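Pyridoxamine 5'-phosphate oxidase-related, FMN-binding protein (Paracoccus denitrificans, PDB 6VNA) degrades c-type heme as a noncanonical heme oxygenase with a fold of the pyridoxamine 5'-phosphate oxidase family. Local coordinates at the interface of chains A and B. Sequence-based numbering; all coordinates share one arbitrary frame. Chains: chain A/B, Pyridoxamine 5'-phosphate oxidase-related, FMN-binding protein.

Contact 1: the interface of chains A and B. Residues chain A 28, 42-44; chain B 77, 79, 87-88, 92.
In this split-barrel protein of the pyridoxamine 5'-phosphate oxidase family, A:Arg43 of strand 39-48 reaches across the subunit interface to B:Ala87, B:Met88, B:Ala79 and B:Arg92. Its chain leaves the strand with CG anti to the backbone N (chi1 -179°), runs straight to CD and bends at chi3, which swings the guanidinium round to the backbone of B:Ala87. There A:Arg43 NH1 donates to the carbonyl O of B:Ala87 at 2.9 Å, in the carbonyl plane and on a lone pair. A long arginine suits the place: its methylenes can pack while its tip bonds. The methyl of B:Ala79 sits obliquely above the guanidinium, CB 3.5 Å from A:Arg43 CZ, and a residue this small lets the flat group come close. B:Met88 lies alongside the arginine, the two chains running opposite ways, its flexible thioether bent so that CE lies 3.5 Å from A:Arg43 O. Were A:Arg43 replaced by an alanine, the B:Ala87 carbonyl would probably lose this donor and a gap would open beside B:Ala79 and B:Ala87. B:Arg92 packs its CD 3.8 Å from A:Arg43 CB, and its NH1 bonds B:Met88 O at 2.8 Å from above the carbonyl plane, about 70° out of it. At the guanidinium edge two mutually bonded waters lie in plane: water 1 links B:Arg92 NE to A:Arg43 N, and water 2 links B:Arg92 NH2 to A:Arg43 O. Although the two arginines bring like charges near, each directs an NH1 to a carbonyl, which may ease the repulsion. On the other flank, the methyl CD2 of B:Leu77 lies against the backbone of strand 39-48, 3.7 Å from A:Arg43 N, and as far from A:Ser28 OG.

Contact 2: the interface of chains A and B. Residues chain A 36, 38-40; chain B 74-75, 96-97.
B:Leu96 of strand 92-101 lies against A:Val38, A:Pro39 and A:Leu40, where chain A passes from a loop into strand 39-48. Its CB meets the valine, 3.9 Å from A:Val38 CG1. With CG anti to the carbonyl carbon (chi1 -52°), the isobutyl group rises from its own strand towards chain A and forks there. One branch, CD2, turns to the backbone of strand 39-48, 3.7 Å from A:Leu40 CA and next to the carbonyl O of A:Pro39. The same methyl meets the side chain of A:Leu40, 4.0 Å from its CD1, and the two leucines cross obliquely. The other branch, CD1, lies on the side of A:Thr36, with OG1 its nearest atom there at 4.4 Å, a loose approach; that hydroxyl takes a weak hydrogen bond from A:Val38 N within its own chain. A forked, apolar residue thus covers the side chains of A:Val38 and A:Leu40 and the backbone between them. A:Val38 sets a methyl against the backbone carbonyls of chain B. Its CG1, anti to the backbone N at chi1 177°, reaches between two strands, 73-78 and 92-101, 3.3 Å from B:Ala74 O and 3.8 Å from B:Gly97 O. Beta-branching suits this position: CG1 faces chain B, while CG2 is turned beside the backbone N. The ring of A:Pro39 lies over the B:Ala74–B:Gly75 segment, with CD 4.0 Å from B:Gly75 N, and the absence of a side chain on the glycine lets the A:Pro39 carbonyl come near its backbone. Within the barrel-to-barrel interface, the start of strand 39-48 runs alongside strands 73-78 and 92-101 of the partner, roughly parallel to the first and antiparallel to the second.

Contact 1: the interface of chains A and B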
ATOM      1  N   SER A  28       2.053  -0.341  -3.388  1.00 35.56           N
ATOM      2  CA  SER A  28       2.039  -0.360  -1.912  1.00 40.77           C
ATOM      3  C   SER A  28       1.525  -1.733  -1.469  1.00 36.80           C
ATOM      4  O   SER A  28       0.400  -2.086  -1.858  1.00 41.13           O
ATOM      5  CB  SER A  28       1.193   0.748  -1.357  1.00 40.41           C
ATOM      6  OG  SER A  28       1.672   1.996  -1.777  1.00 38.83           O
ATOM      7  N   THR A  42       4.404  -1.114   2.829  1.00 41.10           N
ATOM      8  CA  THR A  42       5.750  -0.999   2.217  1.00 42.88           C
ATOM      9  C   THR A  42       5.618  -0.924   0.686  1.00 45.37           C
ATOM     10  O   THR A  42       4.652  -1.445   0.122  1.00 44.82           O
ATOM     11  CB  THR A  42       6.667  -2.165   2.605  1.00 49.07           C
ATOM     12  OG1 THR A  42       6.084  -3.375   2.121  1.00 53.36           O
ATOM     13  CG2 THR A  42       6.899  -2.300   4.092  1.00 54.93           C
ATOM     14  N   ARG A  43       6.596  -0.308   0.036  1.00 50.67           N
ATOM     15  CA  ARG A  43       6.641  -0.164  -1.436  1.00 53.52           C
ATOM     16  C   ARG A  43       7.387  -1.362  -2.008  1.00 47.89           C
ATOM     17  O   ARG A  43       8.485  -1.630  -1.519  1.00 52.07           O
ATOM     18  CB  ARG A  43       7.333   1.135  -1.855  1.00 52.79           C
ATOM     19  CG  ARG A  43       7.360   1.310  -3.364  1.00 53.74           C
ATOM     20  CD  ARG A  43       7.917   2.649  -3.744  1.00 63.51           C
ATOM     21  NE  ARG A  43       6.918   3.696  -3.675  1.00 70.62           N
ATOM     22  CZ  ARG A  43       7.184   4.996  -3.776  1.00 74.75           C
ATOM     23  NH1 ARG A  43       8.429   5.410  -3.941  1.00 79.88           N
ATOM     24  NH2 ARG A  43       6.197   5.878  -3.722  1.00 76.19           N
ATOM     25  N   ILE A  44       6.825  -1.997  -3.030  1.00 45.42           N
ATOM     26  CA  ILE A  44       7.400  -3.219  -3.663  1.00 47.59           C
ATOM     27  C   ILE A  44       7.406  -3.124  -5.194  1.00 42.58           C
ATOM     28  O   ILE A  44       6.547  -2.449  -5.774  1.00 45.70           O
ATOM     29  CB  ILE A  44       6.606  -4.463  -3.231  1.00 46.78           C
ATOM     30  CG1 ILE A  44       5.137  -4.380  -3.656  1.00 44.49           C
ATOM     31  CG2 ILE A  44       6.757  -4.697  -1.738  1.00 48.11           C
ATOM     32  CD1 ILE A  44       4.496  -5.724  -3.909  1.00 43.72           C
TER
ATOM     33  N   LEU B  77       2.281   4.581   4.668  1.00 45.90           N
ATOM     34  CA  LEU B  77       3.536   4.620   3.880  1.00 43.87           C
ATOM     35  C   LEU B  77       3.640   6.027   3.294  1.00 48.66           C
ATOM     36  O   LEU B  77       2.662   6.495   2.670  1.00 40.82           O
ATOM     37  CB  LEU B  77       3.505   3.551   2.785  1.00 39.80           C
ATOM     38  CG  LEU B  77       4.629   3.627   1.755  1.00 39.45           C
ATOM     39  CD1 LEU B  77       5.976   3.402   2.409  1.00 38.84           C
ATOM     40  CD2 LEU B  77       4.428   2.624   0.625  1.00 40.90           C
ATOM     41  N   ALA B  79       6.146   8.317   0.919  1.00 67.36           N
ATOM     42  CA  ALA B  79       7.244   8.382  -0.074  1.00 73.88           C
ATOM     43  C   ALA B  79       7.268   9.778  -0.710  1.00 69.04           C
ATOM     44  O   ALA B  79       8.354  10.396  -0.618  1.00 76.17           O
ATOM     45  CB  ALA B  79       7.086   7.287  -1.099  1.00 69.67           C
ATOM     46  N   ALA B  87      11.165   3.700  -8.518  1.00 85.36           N
ATOM     47  CA  ALA B  87      10.360   4.020  -7.313  1.00 88.39           C
ATOM     48  C   ALA B  87      11.023   3.449  -6.051  1.00 85.56           C
ATOM     49  O   ALA B  87      10.618   3.859  -4.941  1.00 89.56           O
ATOM     50  CB  ALA B  87       8.952   3.494  -7.471  1.00 85.40           C
ATOM     51  N   MET B  88      12.011   2.562  -6.205  1.00 79.09           N
ATOM     52  CA  MET B  88      12.593   1.757  -5.094  1.00 89.62           C
ATOM     53  C   MET B  88      13.783   2.479  -4.443  1.00 90.14           C
ATOM     54  O   MET B  88      14.203   2.034  -3.352  1.00 84.19           O
ATOM     55  CB  MET B  88      13.067   0.390  -5.601  1.00 85.72           C
ATOM     56  CG  MET B  88      11.988  -0.442  -6.295  1.00 82.97           C
ATOM     57  SD  MET B  88      10.468  -0.638  -5.328  1.00 74.88           S
ATOM     58  CE  MET B  88      11.143  -1.290  -3.803  1.00 80.04           C
ATOM     59  N   ARG B  92      11.631   6.400   2.108  1.00 52.73           N
ATOM     60  CA  ARG B  92      10.228   6.202   2.528  1.00 51.03           C
ATOM     61  C   ARG B  92      10.160   5.728   3.968  1.00 47.28           C
ATOM     62  O   ARG B  92      11.145   5.239   4.510  1.00 51.01           O
ATOM     63  CB  ARG B  92       9.533   5.185   1.622  1.00 57.14           C
ATOM     64  CG  ARG B  92      10.420   4.021   1.217  1.00 55.28           C
ATOM     65  CD  ARG B  92       9.844   3.370  -0.015  1.00 53.99           C
ATOM     66  NE  ARG B  92      10.524   2.105  -0.158  1.00 57.94           N
ATOM     67  CZ  ARG B  92      11.669   1.909  -0.806  1.00 61.65           C
ATOM     68  NH1 ARG B  92      12.283   2.892  -1.440  1.00 60.56           N
ATOM     69  NH2 ARG B  92      12.182   0.697  -0.854  1.00 67.95           N
TER
HETATM   70  O   HOH W   1       9.033   0.625   1.732  1.00 59.11           O
HETATM   71  O   HOH W   2      10.365  -1.192   0.477  1.00 64.20           O

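Contact 2: the interface of chains A and B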
ATOM      1  N   THR A  36       1.960  -7.126  16.473  1.00 64.51           N
ATOM      2  CA  THR A  36       0.842  -6.217  16.890  1.00 61.54           C
ATOM      3  C   THR A  36      -0.413  -6.329  16.014  1.00 56.34           C
ATOM      4  O   THR A  36      -1.409  -5.680  16.383  1.00 50.64           O
ATOM      5  CB  THR A  36       1.282  -4.746  16.918  1.00 66.47           C
ATOM      6  OG1 THR A  36       1.438  -4.264  15.581  1.00 69.13           O
ATOM      7  CG2 THR A  36       2.570  -4.547  17.693  1.00 66.85           C
ATOM      8  N   VAL A  38      -1.133  -4.833  13.371  1.00 50.70           N
ATOM      9  CA  VAL A  38      -1.296  -3.530  12.653  1.00 55.59           C
ATOM     10  C   VAL A  38      -0.801  -3.715  11.220  1.00 50.48           C
ATOM     11  O   VAL A  38       0.210  -4.377  11.010  1.00 48.38           O
ATOM     12  CB  VAL A  38      -0.507  -2.388  13.333  1.00 56.21           C
ATOM     13  CG1 VAL A  38      -0.606  -1.081  12.554  1.00 58.43           C
ATOM     14  CG2 VAL A  38      -0.938  -2.167  14.766  1.00 58.62           C
ATOM     15  N   PRO A  39      -1.472  -3.131  10.195  1.00 58.00           N
ATOM     16  CA  PRO A  39      -1.005  -3.247   8.805  1.00 51.63           C
ATOM     17  C   PRO A  39       0.353  -2.558   8.626  1.00 49.30           C
ATOM     18  O   PRO A  39       0.481  -1.412   9.011  1.00 54.03           O
ATOM     19  CB  PRO A  39      -2.091  -2.545   7.979  1.00 52.99           C
ATOM     20  CG  PRO A  39      -3.307  -2.520   8.899  1.00 56.29           C
ATOM     21  CD  PRO A  39      -2.740  -2.384  10.299  1.00 52.90           C
ATOM     22  N   LEU A  40       1.352  -3.291   8.132  1.00 46.67           N
ATOM     23  CA  LEU A  40       2.636  -2.722   7.643  1.00 49.03           C
ATOM     24  C   LEU A  40       2.516  -2.401   6.137  1.00 47.68           C
ATOM     25  O   LEU A  40       2.247  -3.340   5.344  1.00 38.04           O
ATOM     26  CB  LEU A  40       3.741  -3.753   7.868  1.00 52.26           C
ATOM     27  CG  LEU A  40       5.117  -3.329   7.364  1.00 50.47           C
ATOM     28  CD1 LEU A  40       5.587  -2.067   8.087  1.00 48.14           C
ATOM     29  CD2 LEU A  40       6.123  -4.449   7.535  1.00 49.88           C
TER
ATOM     30  N   ALA B  74      -3.828   1.121  12.253  1.00 62.58           N
ATOM     31  CA  ALA B  74      -3.572   1.813  10.974  1.00 62.19           C
ATOM     32  C   ALA B  74      -2.078   1.742  10.663  1.00 62.54           C
ATOM     33  O   ALA B  74      -1.278   1.969  11.604  1.00 56.92           O
ATOM     34  CB  ALA B  74      -4.037   3.239  11.083  1.00 65.07           C
ATOM     35  N   GLY B  75      -1.731   1.396   9.413  1.00 56.26           N
ATOM     36  CA  GLY B  75      -0.382   1.587   8.835  1.00 47.75           C
ATOM     37  C   GLY B  75      -0.380   2.758   7.856  1.00 49.64           C
ATOM     38  O   GLY B  75      -1.444   3.017   7.241  1.00 55.99           O
ATOM     39  N   LEU B  96       3.520   2.116  11.913  1.00 54.10           N
ATOM     40  CA  LEU B  96       2.478   1.382  12.668  1.00 55.54           C
ATOM     41  C   LEU B  96       1.941   2.308  13.771  1.00 57.51           C
ATOM     42  O   LEU B  96       2.741   2.875  14.520  1.00 56.95           O
ATOM     43  CB  LEU B  96       3.098   0.099  13.229  1.00 56.31           C
ATOM     44  CG  LEU B  96       3.840  -0.796  12.224  1.00 58.37           C
ATOM     45  CD1 LEU B  96       4.231  -2.135  12.860  1.00 54.03           C
ATOM     46  CD2 LEU B  96       3.019  -1.028  10.956  1.00 57.20           C
ATOM     47  N   GLY B  97       0.624   2.484  13.840  1.00 61.87           N
ATOM     48  CA  GLY B  97      -0.026   3.380  14.812  1.00 61.42           C
ATOM     49  C   GLY B  97      -1.484   3.023  14.978  1.00 66.53           C
ATOM     50  O   GLY B  97      -1.925   2.048  14.355  1.00 70.02           O
TER

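Contact 1 and contact 2 have centres about 15 Å apart and draw on the same three strands: 39-48 of chain A, and 73-78 and 92-101 of chain B. Going from contact 2 to contact 1, strand 39-48 and strand 73-78 advance in sequence while strand 92-101 runs back. One continuous strand is therefore gripped first by apolar packing, then by an arginine and ordered water. The two-fold axis repeats both contacts with the chains exchanged. Homodimers are typical of this family, so the pairing is probably the biological one, with the two contacts jointly setting how the subunits register.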